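Local coordinates for protein 6-phosphogluconate dehydrogenase (PDB 5U5G) that probably reduces (2-oxopropyl)phosphonic acid with an NADP(H) cofactor during fosfomycin biosynthesis, as a member of the 6-phosphogluconate and 3-hydroxyisobutyrate dehydrogenase family, at residues T268-A272 with C273-S277. Sequence-based numbering, arbitrary orientation.
Sequences TVRQA and CGEES
R270 and E275 form a salt bridge across the C-terminal end of helix 257-273, with NH1 of R270 2.7 Å from OE1 of E275. The two side chains run alongside each other in the same direction, their guanidinium and carboxylate planes turned 49° apart. OE1 is approached nearly along its C-O bond, yet it sits somewhat out of the guanidinium plane, and the N-H points at it with a moderate bend of 143°. R270 leaves the helix with CG anti to the backbone N, and the bend at chi3 turns the guanidinium so that NH1 meets OE1 end-on; CD of R270 also lies 3.1 Å from OE1 of E275. The other terminal nitrogen, NH2, makes a salt bridge with D267, so each terminal nitrogen has an acidic partner.

Beneath this surface pair, the backbone closes the helix. N of G274 donates to O of R270 at 2.9 Å, whereas the amide of C273 divides itself between weak bonds to V269 O and R270 O. G274 then departs from helical geometry with a positive phi of 101°, starting the type I turn G274-S277; OG of S277 donates to O of C273 at 2.6 Å, from above the carbonyl plane, tying the end of the turn back to the last helical residue.

C273 packs its thiol against the last turn of the helix: SG, beside its own backbone N, reaches CG1 of the buried V269 at 4.0 Å and lies 3.4 Å from O of V269. Both residues also touch L236 and V285. The arrangement is a helix C-terminus ended by a glycine of positive phi, followed by a beta turn that opens the loop leading to helix 282-287 in the all-helical C-terminal domain typical of beta-hydroxyacid dehydrogenases.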
# COMPACT_ATOMS: atom_id res chain seq x y z
N THR A 268 5.40 -18.85 10.41
CA THR A 268 6.43 -19.75 9.87
C THR A 268 7.78 -19.04 9.75
O THR A 268 8.82 -19.64 10.05
CB THR A 268 5.98 -20.29 8.51
OG1 THR A 268 4.70 -20.91 8.65
CG2 THR A 268 6.98 -21.32 8.02
N VAL A 269 7.78 -17.78 9.31
CA VAL A 269 9.03 -17.03 9.21
C VAL A 269 9.64 -16.82 10.59
O VAL A 269 10.87 -16.88 10.77
CB VAL A 269 8.80 -15.68 8.50
CG1 VAL A 269 10.06 -14.82 8.52
CG2 VAL A 269 8.32 -15.90 7.05
N ARG A 270 8.80 -16.55 11.59
CA ARG A 270 9.26 -16.43 12.97
C ARG A 270 9.90 -17.72 13.45
O ARG A 270 10.97 -17.70 14.07
CB ARG A 270 8.09 -16.04 13.88
CG ARG A 270 8.51 -15.68 15.32
CD ARG A 270 7.30 -15.36 16.20
NE ARG A 270 6.26 -16.36 16.02
CZ ARG A 270 6.28 -17.57 16.57
NH1 ARG A 270 7.28 -17.94 17.36
NH2 ARG A 270 5.30 -18.43 16.32
N GLN A 271 9.26 -18.86 13.19
CA GLN A 271 9.82 -20.15 13.59
C GLN A 271 11.15 -20.41 12.89
O GLN A 271 12.06 -21.00 13.48
CB GLN A 271 8.84 -21.28 13.29
CG GLN A 271 8.00 -21.70 14.48
CD GLN A 271 6.58 -22.08 14.09
OE1 GLN A 271 6.31 -22.39 12.93
NE2 GLN A 271 5.67 -22.08 15.06
N ALA A 272 11.28 -19.98 11.64
CA ALA A 272 12.47 -20.28 10.87
C ALA A 272 13.62 -19.30 11.12
O ALA A 272 14.77 -19.65 10.86
CB ALA A 272 12.13 -20.30 9.37
N CYS A 273 13.34 -18.10 11.62
CA CYS A 273 14.36 -17.06 11.69
C CYS A 273 14.58 -16.49 13.08
O CYS A 273 15.60 -15.83 13.29
CB CYS A 273 14.01 -15.89 10.75
SG CYS A 273 13.76 -16.37 9.04
N GLY A 274 13.66 -16.68 14.01
CA GLY A 274 13.81 -16.23 15.38
C GLY A 274 13.03 -14.95 15.65
O GLY A 274 12.80 -14.12 14.78
N GLU A 275 12.66 -14.78 16.93
CA GLU A 275 11.75 -13.71 17.34
C GLU A 275 12.33 -12.32 17.09
O GLU A 275 11.58 -11.39 16.78
CB GLU A 275 11.41 -13.85 18.82
CG GLU A 275 10.78 -15.18 19.20
CD GLU A 275 9.26 -15.14 19.17
OE1 GLU A 275 8.66 -16.18 18.81
OE2 GLU A 275 8.68 -14.08 19.51
N GLU A 276 13.64 -12.15 17.26
CA GLU A 276 14.26 -10.85 17.12
C GLU A 276 14.72 -10.54 15.70
O GLU A 276 15.24 -9.44 15.48
CB GLU A 276 15.46 -10.70 18.08
CG GLU A 276 15.07 -10.46 19.54
CD GLU A 276 14.02 -9.35 19.72
OE1 GLU A 276 14.10 -8.29 19.05
OE2 GLU A 276 13.09 -9.55 20.53
N SER A 277 14.56 -11.46 14.75
CA SER A 277 14.89 -11.21 13.36
C SER A 277 13.83 -10.33 12.69
O SER A 277 12.68 -10.21 13.14
CB SER A 277 15.03 -12.52 12.60
OG SER A 277 16.13 -13.26 13.09